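PDB 3BPK: nitrilotriacetate monooxygenase component B, which probably binds FMN and acts as the flavin reductase-like component of a monooxygenase system. Local coordinates for residues I26-A31 / I185-G190; I177-L182 / A194-Q199. One frame throughout, in Å; residues are numbered along the deposited sequence. Where two conformers were deposited one is given.

Interaction 1. Residues I26-A31 / I185-G190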
loop_
_atom_site.group_PDB
_atom_site.type_symbol
_atom_site.label_atom_id
_atom_site.label_comp_id
_atom_site.label_asym_id
_atom_site.label_seq_id
_atom_site.Cartn_x
_atom_site.Cartn_y
_atom_site.Cartn_z
ATOM N N ILE B 26 3.146 -8.630 -1.545
ATOM C CA ILE B 26 2.764 -8.669 -2.957
ATOM C C ILE B 26 1.321 -9.144 -3.062
ATOM O O ILE B 26 0.811 -9.788 -2.136
ATOM C CB ILE B 26 3.671 -9.636 -3.751
ATOM C CG1 ILE B 26 3.661 -11.043 -3.109
ATOM C CG2 ILE B 26 5.109 -9.103 -3.862
ATOM C CD1 ILE B 26 4.131 -12.163 -4.092
ATOM N N PRO B 27 0.633 -8.797 -4.165
ATOM C CA PRO B 27 1.072 -7.880 -5.235
ATOM C C PRO B 27 0.884 -6.451 -4.745
ATOM O O PRO B 27 0.072 -6.208 -3.834
ATOM C CB PRO B 27 0.069 -8.181 -6.367
ATOM C CG PRO B 27 -1.185 -8.513 -5.618
ATOM C CD PRO B 27 -0.745 -9.286 -4.391
ATOM N N ARG B 28 1.643 -5.508 -5.301
ATOM C CA ARG B 28 1.490 -4.094 -4.886
ATOM C C ARG B 28 0.922 -3.241 -6.041
ATOM O O ARG B 28 1.405 -3.329 -7.163
ATOM C CB ARG B 28 2.838 -3.476 -4.478
ATOM C CG ARG B 28 3.412 -4.196 -3.248
ATOM C CD ARG B 28 4.722 -3.558 -2.782
ATOM N NE ARG B 28 5.791 -3.510 -3.776
ATOM C CZ ARG B 28 6.517 -4.585 -4.148
ATOM N NH1 ARG B 28 6.293 -5.781 -3.605
ATOM N NH2 ARG B 28 7.495 -4.466 -5.046
ATOM N N PRO B 29 -0.068 -2.407 -5.752
ATOM C CA PRO B 29 -0.591 -1.539 -6.814
ATOM C C PRO B 29 0.452 -0.474 -7.132
ATOM O O PRO B 29 1.220 -0.078 -6.243
ATOM C CB PRO B 29 -1.844 -0.920 -6.188
ATOM C CG PRO B 29 -1.582 -0.939 -4.714
ATOM C CD PRO B 29 -0.751 -2.202 -4.455
ATOM N N VAL B 30 0.432 0.039 -8.360
ATOM C CA VAL B 30 1.502 0.951 -8.794
ATOM C C VAL B 30 0.927 2.328 -9.113
ATOM O O VAL B 30 0.081 2.458 -10.033
ATOM C CB VAL B 30 2.251 0.367 -10.063
ATOM C CG1 VAL B 30 3.369 1.282 -10.558
ATOM C CG2 VAL B 30 2.861 -1.020 -9.735
ATOM N N ALA B 31 1.360 3.326 -8.344
ATOM C CA ALA B 31 0.947 4.714 -8.594
ATOM C C ALA B 31 1.860 5.310 -9.658
ATOM O O ALA B 31 3.088 5.323 -9.486
ATOM C CB ALA B 31 1.032 5.552 -7.312
ATOM N N ILE B 185 -2.213 -3.085 -13.296
ATOM C CA ILE B 185 -0.971 -3.855 -13.131
ATOM C C ILE B 185 -0.404 -3.695 -11.717
ATOM O O ILE B 185 -0.630 -2.661 -11.043
ATOM C CB ILE B 185 0.084 -3.538 -14.222
ATOM C CG1 ILE B 185 0.524 -2.097 -14.159
ATOM C CG2 ILE B 185 -0.404 -3.925 -15.643
ATOM C CD1 ILE B 185 1.781 -1.930 -13.367
ATOM N N SER B 186 0.306 -4.727 -11.256
ATOM C CA SER B 186 0.895 -4.681 -9.932
ATOM C C SER B 186 2.352 -5.085 -9.989
ATOM O O SER B 186 2.792 -5.690 -10.955
ATOM C CB SER B 186 0.117 -5.573 -8.971
ATOM O OG SER B 186 -0.006 -6.896 -9.482
ATOM N N ARG B 187 3.080 -4.742 -8.938
ATOM C CA ARG B 187 4.518 -5.015 -8.845
ATOM C C ARG B 187 4.792 -6.192 -7.901
ATOM O O ARG B 187 4.184 -6.317 -6.832
ATOM C CB ARG B 187 5.252 -3.779 -8.360
ATOM C CG ARG B 187 6.757 -3.871 -8.432
ATOM C CD ARG B 187 7.354 -3.613 -9.775
ATOM N NE ARG B 187 8.807 -3.754 -9.669
ATOM C CZ ARG B 187 9.659 -2.776 -9.341
ATOM N NH1 ARG B 187 9.226 -1.525 -9.105
ATOM N NH2 ARG B 187 10.969 -3.041 -9.261
ATOM N N LEU B 188 5.741 -7.036 -8.311
ATOM C CA LEU B 188 6.206 -8.102 -7.430
ATOM C C LEU B 188 7.677 -7.834 -7.073
ATOM O O LEU B 188 8.105 -6.678 -7.019
ATOM C CB LEU B 188 6.020 -9.464 -8.109
ATOM C CG LEU B 188 4.622 -9.758 -8.671
ATOM C CD1 LEU B 188 4.645 -11.163 -9.277
ATOM C CD2 LEU B 188 3.515 -9.680 -7.603
ATOM N N ALA B 189 8.464 -8.881 -6.861
ATOM C CA ALA B 189 9.865 -8.659 -6.575
ATOM C C ALA B 189 10.661 -8.533 -7.877
ATOM O O ALA B 189 10.207 -8.984 -8.917
ATOM C CB ALA B 189 10.406 -9.791 -5.690
ATOM N N GLY B 190 11.836 -7.932 -7.805
ATOM C CA GLY B 190 12.737 -7.858 -8.956
ATOM C C GLY B 190 12.095 -6.985 -10.013
ATOM O O GLY B 190 11.392 -6.033 -9.696
HETATM O O HOH W 1 -2.340 -1.084 -9.612
#
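The guanidinium groups of R28 and R187 stand on the same side of this strand pair, their planes 54° apart. Over one face of the R28 group, offset toward its rim, lies the carbonyl oxygen of R187. R28 NH2 also donates to L188 O at 3.0 Å, a bent bond that meets the carbonyl from above its plane. NE of R28 goes to S48 OG and NH1 to the carbonyls of T22 and I25, so all three nitrogens of this buried group are held; the bend at chi3 (-58°) swings it over the neighbouring strand. R187 runs alongside in the same direction but bends at chi2, and takes G190 O in the plane of its guanidinium, from NH2 at 3.1 Å. That bond ties the side chain to the backbone three residues on. R28 NH2 and R187 NE stay 4.9 Å apart, and the carbonyl oxygens around them may ease the repulsion between the like charges.

Beneath the arginines the backbones pair: R28 N donates to R187 O at 3.1 Å, on a lone pair, and R187 N returns a bond to R28 O at 2.8 Å. Beyond P29 direct bonding gives way to a water that joins V30 N to I185 O. Apolar contacts flank the pair. L188 CD2 reaches the backbone side of P27, which follows a cis peptide bond, 3.8 Å from its CA, and touches I26 CB, the two side chains crossing at about a right angle; at the other end V30 CG2 meets I185 CD1 at 3.9 Å. R28 and R187 form a hydrogen-bonded antiparallel pair, adding the short strand 186-187 to strand 28-36 of the antiparallel sheet in this flavin reductase-like fold.

Interaction 2. Residues I177-L182 / A194-Q199; sequences IHAEGL and AKLGEQ
L196 CD2 sits at the heart of this small surface contact, 3.8 Å from the methyl CB of A179 and equally close to the carbonyl oxygen of the same residue. One branch of the leucine therefore rests against both side chain and backbone at the start of helix 179-182. The amide nitrogen NE2 of Q199 comes to the same methyl from the start of strand 199-201, at 4.0 Å, so A179 CB is touched by two side chains. E180 crosses L196 obliquely, bringing OE1 to 4.1 Å from CD2.

The polar side of the contact is carried by a water. It donates to E180 OE1 at 3.0 Å and to G197 O at 2.7 Å, and accepts a weak bond from Q199 NE2, linking helix and loop without a direct hydrogen bond between them.

Torsions set this up. L196 holds CG anti to its backbone N (chi1 -176°), which sends the branch across to A179, while Q199 runs extended beyond CG to deliver its amide. The E180 chain is bent at chi2, turning the carboxylate toward the water. On the helix side, L182 N bonds H178 O, with H178 in the N-cap position, closing the single turn that presents A179 and E180.

Further out, A179 also packs on I26 of the second subunit, and both L196 and Q199 on its L188. A194 and Q199 pair antiparallel with a strand of that subunit, while I177 and L182 lie against I134 of strand 134-146; the contact thus bridges the short helix to the loop between strands 192-194 and 199-201 at the dimer interface.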
loop_
_atom_site.group_PDB
_atom_site.type_symbol
_atom_site.label_atom_id
_atom_site.label_comp_id
_atom_site.label_asym_id
_atom_site.label_seq_id
_atom_site.Cartn_x
_atom_site.Cartn_y
_atom_site.Cartn_z
ATOM N N ILE B 177 -16.070 0.424 -10.091
ATOM C CA ILE B 177 -15.109 0.306 -11.192
ATOM C C ILE B 177 -15.043 -1.131 -11.666
ATOM O O ILE B 177 -14.895 -2.031 -10.833
ATOM C CB ILE B 177 -13.665 0.747 -10.719
ATOM C CG1 ILE B 177 -13.667 2.202 -10.229
ATOM C CG2 ILE B 177 -12.628 0.523 -11.805
ATOM C CD1 ILE B 177 -14.067 3.223 -11.300
ATOM N N HIS B 178 -15.138 -1.345 -12.981
ATOM C CA HIS B 178 -14.999 -2.699 -13.540
ATOM C C HIS B 178 -13.552 -3.114 -13.557
ATOM O O HIS B 178 -12.776 -2.678 -14.399
ATOM C CB HIS B 178 -15.566 -2.810 -14.953
ATOM C CG HIS B 178 -17.051 -2.736 -14.995
ATOM N ND1 HIS B 178 -17.733 -1.936 -15.890
ATOM C CD2 HIS B 178 -17.990 -3.346 -14.238
ATOM C CE1 HIS B 178 -19.031 -2.068 -15.690
ATOM N NE2 HIS B 178 -19.216 -2.915 -14.694
ATOM N N ALA B 179 -13.187 -3.958 -12.590
ATOM C CA ALA B 179 -11.791 -4.367 -12.430
ATOM C C ALA B 179 -11.237 -5.052 -13.683
ATOM O O ALA B 179 -10.106 -4.767 -14.102
ATOM C CB ALA B 179 -11.653 -5.281 -11.187
ATOM N N GLU B 180 -12.035 -5.927 -14.311
ATOM C CA GLU B 180 -11.529 -6.601 -15.512
ATOM C C GLU B 180 -11.433 -5.670 -16.718
ATOM O O GLU B 180 -10.615 -5.902 -17.608
ATOM C CB GLU B 180 -12.328 -7.858 -15.866
ATOM C CG GLU B 180 -11.613 -9.172 -15.491
ATOM C CD GLU B 180 -10.197 -9.307 -16.085
ATOM O OE1 GLU B 180 -9.269 -9.654 -15.313
ATOM O OE2 GLU B 180 -10.003 -9.043 -17.302
ATOM N N GLY B 181 -12.233 -4.609 -16.764
ATOM C CA GLY B 181 -12.077 -3.610 -17.814
ATOM C C GLY B 181 -10.866 -2.715 -17.579
ATOM O O GLY B 181 -10.197 -2.294 -18.516
ATOM N N LEU B 182 -10.566 -2.445 -16.304
ATOM C CA LEU B 182 -9.408 -1.629 -15.933
ATOM C C LEU B 182 -8.075 -2.304 -16.269
ATOM O O LEU B 182 -7.156 -1.644 -16.760
ATOM C CB LEU B 182 -9.470 -1.323 -14.443
ATOM C CG LEU B 182 -8.310 -0.485 -13.864
ATOM C CD1 LEU B 182 -8.143 0.924 -14.537
ATOM C CD2 LEU B 182 -8.464 -0.354 -12.335
ATOM N N ALA B 194 2.636 -8.169 -12.260
ATOM C CA ALA B 194 1.559 -9.131 -12.382
ATOM C C ALA B 194 0.301 -8.448 -12.904
ATOM O O ALA B 194 -0.010 -7.335 -12.505
ATOM C CB ALA B 194 1.290 -9.831 -11.062
ATOM N N LYS B 195 -0.402 -9.131 -13.803
ATOM C CA LYS B 195 -1.755 -8.726 -14.214
ATOM C C LYS B 195 -2.717 -9.065 -13.088
ATOM O O LYS B 195 -2.325 -9.728 -12.121
ATOM C CB LYS B 195 -2.166 -9.464 -15.492
ATOM C CG LYS B 195 -1.201 -9.271 -16.607
ATOM C CD LYS B 195 -1.676 -10.025 -17.837
ATOM C CE LYS B 195 -0.559 -10.037 -18.852
ATOM N NZ LYS B 195 -1.074 -10.660 -20.097
ATOM N N LEU B 196 -3.977 -8.626 -13.210
ATOM C CA LEU B 196 -4.966 -8.864 -12.186
ATOM C C LEU B 196 -5.271 -10.361 -12.167
ATOM O O LEU B 196 -5.516 -10.971 -13.225
ATOM C CB LEU B 196 -6.254 -8.061 -12.468
ATOM C CG LEU B 196 -7.362 -8.160 -11.401
ATOM C CD1 LEU B 196 -6.897 -7.641 -10.020
ATOM C CD2 LEU B 196 -8.598 -7.430 -11.887
ATOM N N GLY B 197 -5.262 -10.965 -10.986
ATOM C CA GLY B 197 -5.550 -12.402 -10.890
ATOM C C GLY B 197 -7.024 -12.783 -10.869
ATOM O O GLY B 197 -7.927 -11.925 -10.911
ATOM N N GLU B 198 -7.249 -14.091 -10.791
ATOM C CA GLU B 198 -8.605 -14.620 -10.757
ATOM C C GLU B 198 -9.330 -14.139 -9.526
ATOM O O GLU B 198 -8.810 -14.174 -8.417
ATOM C CB GLU B 198 -8.600 -16.144 -10.789
ATOM C CG GLU B 198 -9.964 -16.725 -10.514
ATOM C CD GLU B 198 -9.989 -18.234 -10.521
ATOM O OE1 GLU B 198 -9.301 -18.875 -9.674
ATOM O OE2 GLU B 198 -10.729 -18.776 -11.372
ATOM N N GLN B 199 -10.549 -13.662 -9.725
ATOM C CA GLN B 199 -11.318 -13.137 -8.616
ATOM C C GLN B 199 -12.069 -14.231 -7.856
ATOM O O GLN B 199 -12.398 -15.302 -8.400
ATOM C CB GLN B 199 -12.283 -12.064 -9.109
ATOM C CG GLN B 199 -11.571 -10.857 -9.734
ATOM C CD GLN B 199 -12.561 -9.768 -10.086
ATOM O OE1 GLN B 199 -13.449 -9.445 -9.287
ATOM N NE2 GLN B 199 -12.411 -9.184 -11.279
HETATM O O HOH W 2 -9.706 -10.718 -12.545
#

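From the N terminus the chain first passes 26-31, at the start of strand 28-36, and much later 177-182, with the short helix 179-182. Just beyond, 185-190 returns to 26-31, so interaction 1 closes a long loop that takes in most of the sheet. The chain then turns back through strand 192-194, and segment 194-199 closes interaction 2 on the helix, a much shorter loop. The segments alternate, so the two contacts cross rather than nest. Their centres lie 14 Å apart, and they meet where S186 O and A194 N, 2.8 Å apart, probably hydrogen-bond. Together they tie strand 186-187 to strand 28-36, and the segment that follows strand 192-194 to helix 179-182, with the second subunit touching both.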